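Local coordinates for AT-rich DNA-binding protein (PDB 2DT5), which probably represses transcription by binding DNA in response to the cellular NADH/NAD(+) redox state, at residues I8-L11 with I12-R16; S31-L34 with G35-Q39. The protein carries 1 engineered substitution. All coordinates share one frame; numbering follows the deposited sequence.

Interaction 1 of 2, residues I8-L11 with I12-R16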
ATOM      1  N   ILE B   8      11.677  -7.606   3.133  1.00 27.54           N
ATOM      2  CA  ILE B   8      12.007  -6.566   2.167  1.00 29.85           C
ATOM      3  C   ILE B   8      11.234  -5.276   2.454  1.00 34.38           C
ATOM      4  O   ILE B   8      11.750  -4.172   2.242  1.00 35.16           O
ATOM      5  CB  ILE B   8      11.763  -7.029   0.718  1.00 26.85           C
ATOM      6  CG1 ILE B   8      12.455  -8.375   0.479  1.00 32.76           C
ATOM      7  CG2 ILE B   8      12.358  -6.009  -0.246  1.00 24.64           C
ATOM      8  CD1 ILE B   8      13.965  -8.351   0.781  1.00 29.31           C
ATOM      9  N   SER B   9      10.007  -5.408   2.948  1.00 33.16           N
ATOM     10  CA  SER B   9       9.201  -4.229   3.300  1.00 34.35           C
ATOM     11  C   SER B   9       9.911  -3.484   4.436  1.00 30.56           C
ATOM     12  O   SER B   9       9.959  -2.256   4.452  1.00 29.69           O
ATOM     13  CB  SER B   9       7.787  -4.651   3.740  1.00 34.58           C
ATOM     14  OG  SER B   9       7.061  -5.207   2.648  1.00 30.99           O
ATOM     15  N   ARG B  10      10.473  -4.225   5.385  1.00 34.80           N
ATOM     16  CA  ARG B  10      11.198  -3.570   6.473  1.00 35.87           C
ATOM     17  C   ARG B  10      12.403  -2.781   5.934  1.00 37.12           C
ATOM     18  O   ARG B  10      12.647  -1.643   6.343  1.00 38.59           O
ATOM     19  CB  ARG B  10      11.667  -4.595   7.497  1.00 27.27           C
ATOM     20  CG  ARG B  10      10.540  -5.143   8.362  1.00 31.65           C
ATOM     21  CD  ARG B  10      11.092  -5.667   9.696  1.00 31.16           C
ATOM     22  NE  ARG B  10      12.009  -6.793   9.531  1.00 32.65           N
ATOM     23  CZ  ARG B  10      11.627  -8.015   9.175  1.00 42.05           C
ATOM     24  NH1 ARG B  10      10.340  -8.273   8.944  1.00 37.14           N
ATOM     25  NH2 ARG B  10      12.528  -8.984   9.068  1.00 38.09           N
ATOM     26  N   LEU B  11      13.144  -3.374   5.004  1.00 28.04           N
ATOM     27  CA  LEU B  11      14.294  -2.680   4.439  1.00 35.33           C
ATOM     28  C   LEU B  11      13.840  -1.384   3.762  1.00 32.93           C
ATOM     29  O   LEU B  11      14.484  -0.332   3.900  1.00 33.74           O
ATOM     30  CB  LEU B  11      15.031  -3.570   3.430  1.00 31.42           C
ATOM     31  CG  LEU B  11      15.681  -4.845   3.989  1.00 33.02           C
ATOM     32  CD1 LEU B  11      16.485  -5.524   2.883  1.00 32.60           C
ATOM     33  CD2 LEU B  11      16.597  -4.496   5.153  1.00 25.04           C
ATOM     34  N   ILE B  12      12.727  -1.469   3.034  1.00 30.91           N
ATOM     35  CA  ILE B  12      12.161  -0.312   2.352  1.00 28.85           C
ATOM     36  C   ILE B  12      11.784   0.737   3.403  1.00 29.54           C
ATOM     37  O   ILE B  12      12.012   1.931   3.211  1.00 34.40           O
ATOM     38  CB  ILE B  12      10.928  -0.726   1.501  1.00 33.89           C
ATOM     39  CG1 ILE B  12      11.393  -1.658   0.367  1.00 31.39           C
ATOM     40  CG2 ILE B  12      10.220   0.528   0.914  1.00 28.94           C
ATOM     41  CD1 ILE B  12      10.276  -2.441  -0.350  1.00 30.07           C
ATOM     42  N   THR B  13      11.242   0.294   4.528  1.00 31.76           N
ATOM     43  CA  THR B  13      10.890   1.240   5.592  1.00 34.35           C
ATOM     44  C   THR B  13      12.137   1.958   6.124  1.00 36.29           C
ATOM     45  O   THR B  13      12.137   3.185   6.290  1.00 37.26           O
ATOM     46  CB  THR B  13      10.222   0.527   6.764  1.00 29.96           C
ATOM     47  OG1 THR B  13       8.989  -0.059   6.329  1.00 34.36           O
ATOM     48  CG2 THR B  13       9.958   1.506   7.889  1.00 38.51           C
ATOM     49  N   TYR B  14      13.195   1.187   6.385  1.00 29.67           N
ATOM     50  CA  TYR B  14      14.441   1.739   6.905  1.00 29.80           C
ATOM     51  C   TYR B  14      14.989   2.779   5.942  1.00 29.83           C
ATOM     52  O   TYR B  14      15.551   3.804   6.357  1.00 32.60           O
ATOM     53  CB  TYR B  14      15.487   0.627   7.077  1.00 28.24           C
ATOM     54  CG  TYR B  14      15.078  -0.516   7.987  1.00 28.18           C
ATOM     55  CD1 TYR B  14      15.596  -1.797   7.791  1.00 28.86           C
ATOM     56  CD2 TYR B  14      14.211  -0.313   9.060  1.00 28.88           C
ATOM     57  CE1 TYR B  14      15.264  -2.859   8.635  1.00 32.68           C
ATOM     58  CE2 TYR B  14      13.870  -1.374   9.922  1.00 33.86           C
ATOM     59  CZ  TYR B  14      14.402  -2.647   9.695  1.00 36.74           C
ATOM     60  OH  TYR B  14      14.065  -3.714  10.488  1.00 33.98           O
ATOM     61  N   LEU B  15      14.828   2.514   4.651  1.00 28.93           N
ATOM     62  CA  LEU B  15      15.324   3.428   3.640  1.00 31.22           C
ATOM     63  C   LEU B  15      14.556   4.751   3.663  1.00 39.16           C
ATOM     64  O   LEU B  15      15.164   5.826   3.538  1.00 40.54           O
ATOM     65  CB  LEU B  15      15.250   2.784   2.260  1.00 26.30           C
ATOM     66  CG  LEU B  15      15.750   3.671   1.123  1.00 35.41           C
ATOM     67  CD1 LEU B  15      17.209   4.043   1.370  1.00 35.95           C
ATOM     68  CD2 LEU B  15      15.592   2.950  -0.221  1.00 37.14           C
ATOM     69  N   ARG B  16      13.232   4.685   3.823  1.00 39.16           N
ATOM     70  CA  ARG B  16      12.411   5.912   3.888  1.00 42.96           C
ATOM     71  C   ARG B  16      12.894   6.727   5.081  1.00 33.73           C
ATOM     72  O   ARG B  16      13.163   7.914   4.957  1.00 37.76           O
ATOM     73  CB  ARG B  16      10.908   5.597   4.081  1.00 37.31           C
ATOM     74  CG  ARG B  16      10.274   4.820   2.938  1.00 46.27           C
ATOM     75  CD  ARG B  16      10.859   5.267   1.609  1.00 57.56           C
ATOM     76  NE  ARG B  16      10.381   4.459   0.494  1.00 66.18           N
ATOM     77  CZ  ARG B  16      10.955   4.427  -0.704  1.00 67.11           C
ATOM     78  NH1 ARG B  16      12.041   5.154  -0.952  1.00 60.93           N
ATOM     79  NH2 ARG B  16      10.428   3.678  -1.662  1.00 65.68           N
TER

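Interaction 2 of 2, residues S31-L34 with G35-Q39. Engineered in segment 35-39: Gly36 (natural residue Glu). With SO4 (sulfate ion), chain J.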
ATOM      1  N   SER B  31      20.609   1.314  15.726  1.00 43.70           N
ATOM      2  CA  SER B  31      19.599   0.291  15.521  1.00 45.91           C
ATOM      3  C   SER B  31      18.397   0.627  16.385  1.00 50.71           C
ATOM      4  O   SER B  31      17.257   0.295  16.050  1.00 47.89           O
ATOM      5  CB  SER B  31      20.137  -1.088  15.915  1.00 46.89           C
ATOM      6  OG  SER B  31      21.068  -1.574  14.956  1.00 52.38           O
ATOM      7  N   GLU B  32      18.662   1.293  17.502  1.00 48.04           N
ATOM      8  CA  GLU B  32      17.604   1.669  18.420  1.00 50.16           C
ATOM      9  C   GLU B  32      16.780   2.809  17.828  1.00 46.04           C
ATOM     10  O   GLU B  32      15.552   2.761  17.808  1.00 45.62           O
ATOM     11  CB  GLU B  32      18.208   2.068  19.763  1.00 55.77           C
ATOM     12  CG  GLU B  32      17.171   2.238  20.857  1.00 68.87           C
ATOM     13  CD  GLU B  32      17.786   2.255  22.241  1.00 72.10           C
ATOM     14  OE1 GLU B  32      18.277   1.190  22.684  1.00 74.01           O
ATOM     15  OE2 GLU B  32      17.781   3.336  22.876  1.00 69.45           O
ATOM     16  N   GLN B  33      17.455   3.832  17.324  1.00 48.25           N
ATOM     17  CA  GLN B  33      16.750   4.949  16.712  1.00 47.50           C
ATOM     18  C   GLN B  33      15.973   4.464  15.487  1.00 49.56           C
ATOM     19  O   GLN B  33      14.820   4.847  15.290  1.00 43.31           O
ATOM     20  CB  GLN B  33      17.733   6.031  16.298  1.00 48.95           C
ATOM     21  CG  GLN B  33      17.106   7.131  15.473  1.00 58.47           C
ATOM     22  CD  GLN B  33      18.135   8.108  14.946  1.00 63.00           C
ATOM     23  OE1 GLN B  33      17.794   9.101  14.306  1.00 69.81           O
ATOM     24  NE2 GLN B  33      19.408   7.828  15.212  1.00 71.96           N
ATOM     25  N   LEU B  34      16.609   3.632  14.660  1.00 44.56           N
ATOM     26  CA  LEU B  34      15.946   3.090  13.467  1.00 44.94           C
ATOM     27  C   LEU B  34      14.760   2.220  13.885  1.00 36.97           C
ATOM     28  O   LEU B  34      13.674   2.331  13.343  1.00 38.69           O
ATOM     29  CB  LEU B  34      16.932   2.248  12.649  1.00 46.42           C
ATOM     30  CG  LEU B  34      17.331   2.739  11.251  1.00 49.56           C
ATOM     31  CD1 LEU B  34      17.590   4.224  11.249  1.00 46.48           C
ATOM     32  CD2 LEU B  34      18.572   1.984  10.795  1.00 49.56           C
ATOM     33  N   GLY B  35      14.978   1.364  14.869  1.00 35.27           N
ATOM     34  CA  GLY B  35      13.926   0.479  15.323  1.00 43.77           C
ATOM     35  C   GLY B  35      12.701   1.235  15.786  1.00 50.82           C
ATOM     36  O   GLY B  35      11.571   0.801  15.559  1.00 51.06           O
ATOM     37  N   GLY B  36      12.935   2.366  16.443  1.00 51.23           N
ATOM     38  CA  GLY B  36      11.848   3.182  16.947  1.00 50.24           C
ATOM     39  C   GLY B  36      11.085   3.828  15.814  1.00 49.55           C
ATOM     40  O   GLY B  36       9.864   3.731  15.749  1.00 47.48           O
ATOM     41  N   LEU B  37      11.804   4.481  14.908  1.00 44.51           N
ATOM     42  CA  LEU B  37      11.167   5.133  13.782  1.00 46.30           C
ATOM     43  C   LEU B  37      10.416   4.168  12.866  1.00 48.45           C
ATOM     44  O   LEU B  37       9.461   4.557  12.207  1.00 47.60           O
ATOM     45  CB  LEU B  37      12.203   5.900  12.968  1.00 48.36           C
ATOM     46  CG  LEU B  37      12.941   7.006  13.723  1.00 53.70           C
ATOM     47  CD1 LEU B  37      13.918   7.698  12.779  1.00 43.38           C
ATOM     48  CD2 LEU B  37      11.927   8.005  14.283  1.00 54.27           C
ATOM     49  N   ALA B  38      10.843   2.912  12.820  1.00 51.09           N
ATOM     50  CA  ALA B  38      10.193   1.924  11.960  1.00 46.97           C
ATOM     51  C   ALA B  38       9.257   1.033  12.760  1.00 44.74           C
ATOM     52  O   ALA B  38       8.656   0.109  12.220  1.00 47.17           O
ATOM     53  CB  ALA B  38      11.252   1.068  11.260  1.00 44.52           C
ATOM     54  N   GLN B  39       9.157   1.302  14.056  1.00 43.19           N
ATOM     55  CA  GLN B  39       8.308   0.527  14.948  1.00 45.07           C
ATOM     56  C   GLN B  39       8.690  -0.951  15.002  1.00 44.14           C
ATOM     57  O   GLN B  39       7.831  -1.835  14.976  1.00 40.92           O
ATOM     58  CB  GLN B  39       6.834   0.673  14.550  1.00 49.46           C
ATOM     59  CG  GLN B  39       6.386   2.124  14.392  1.00 53.49           C
ATOM     60  CD  GLN B  39       4.869   2.287  14.385  1.00 64.84           C
ATOM     61  OE1 GLN B  39       4.339   3.236  13.799  1.00 70.38           O
ATOM     62  NE2 GLN B  39       4.164   1.371  15.048  1.00 67.70           N
TER
HETATM   63  S   SO4 J 402      23.910  -0.676  17.151  1.00 59.23           S
HETATM   64  O1  SO4 J 402      23.295  -1.917  16.644  1.00 59.30           O
HETATM   65  O2  SO4 J 402      25.343  -0.691  16.825  1.00 60.98           O
HETATM   66  O3  SO4 J 402      23.302   0.515  16.516  1.00 57.56           O
HETATM   67  O4  SO4 J 402      23.707  -0.607  18.609  1.00 62.49           O

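Interaction 1 of 2, residues I8-L11 with I12-R16
Tyr14 lies alongside Arg10, one helical turn back, and the two side chains point the same way. The phenol oxygen does the touching at the far end: Tyr14 OH is 3.6 Å from Arg10 CD and sits at the edge of the guanidinium, near its plane. Ring and guanidinium planes are turned 66° apart, so they do not stack. Both polar ends meet Asp48 of helix 42-51, which takes a salt bridge from Arg10 NE and is hydrogen-bonded to Tyr14 OH. With CG beside its own backbone N (chi1 -58°), the Tyr14 ring lies back over the preceding turn. One face covers Arg10 O, which is 3.1 Å from Tyr14 CG. A serine here would probably leave Asp48 without the phenol bond and open a gap over Arg10 O.

Four backbone bonds of the i to i+4 kind join residues 8-11 to residues 12-15, all on helix 7-23 of the winged-helix DNA-binding domain. In the straightest, Tyr14 N reaches Arg10 O at 2.9 Å with an N-H...O angle of 163°. The others join Ile12 N to Ile8 O, Thr13 N to Ser9 O and Leu15 N to Leu11 O. Ile12 CG1 rests on the carbonyl oxygen Ile8 O at 3.2 Å. Thr13 OG1 also lies 3.0 Å from Ser9 O, its side chain folded back along the helix.

Apolar side chains also meet. Leu11 CD2 comes obliquely to the ring of Tyr14, 3.9 Å from CD1. Ile8 CG2 meets Ile12 CD1 at 4.1 Å. Helix 64-75 covers Ile8, Tyr14 and Leu15 through Leu75, Leu71, Lys68 and Arg72. The second subunit packs Phe198 on Ile8 and Thr194 on Ile12.

Interaction 2 of 2, residues S31-L34 with G35-Q39
Helix 31-37 of the predicted helix-turn-helix region ends here in a Schellman motif, with a sulfate ion held at its opposite, N-terminal end. Four backbone bonds of the i to i+4 kind join residues 31-34 to residues 35-38. The straightest runs from Leu37 N to Gln33 O, with an N-H...O angle of 173°. Gly35 N meets Ser31 O at 2.8 Å, but from above the carbonyl plane. Gly35, with no side chain, lies close against that oxygen. Gly36 is an engineered residue, Glu in the natural sequence; its N bonds to Glu32 O.

At the C-terminal end, Ala38 N reaches Leu34 O at 2.9 Å, and Gln39 N turns back to Gly36 O at 3.0 Å. Gln39 leaves the helix with a positive phi of 60°. Leu37 CG, beside its own backbone N (chi1 -61°), rests 3.3 Å from Gln33 O. Its CD1 lies 4.2 Å from Gln33 CG, a loose apolar touch. Leu34 and Ser31 both pack on Val45 of helix 42-51.

The sulfate probably comes from the crystallisation liquor. Arg46, Tyr55, Gly59 and Gly61 are hydrogen-bonded to it too. Ser31 OG is hydrogen-bonded to Tyr62 OH as well as to the ion. Two bonds from Ser31 grip separate sulfate oxygens: N to O3 at 2.9 Å and OG to O1 at 2.8 Å.

How the interactions relate
The two contacts come in series along the chain, interaction 1 first, and both lie in the N-terminal DNA-binding domain. Interaction 1 sits on helix 7-23 and interaction 2 on helix 31-37 and the turn after it, with centres about 11 Å apart. They touch at Ala38, whose CB packs 3.6 Å from Thr13 CG2 and 3.8 Å from Tyr14 CE2. The turn that closes helix 31-37 therefore rests on the middle of helix 7-23. Helix 42-51 contacts both, through Asp48 and Val45 for interaction 1 and Val45 and Arg46 for interaction 2. The three helices form one packed unit, consistent with the predicted helix-turn-helix motif.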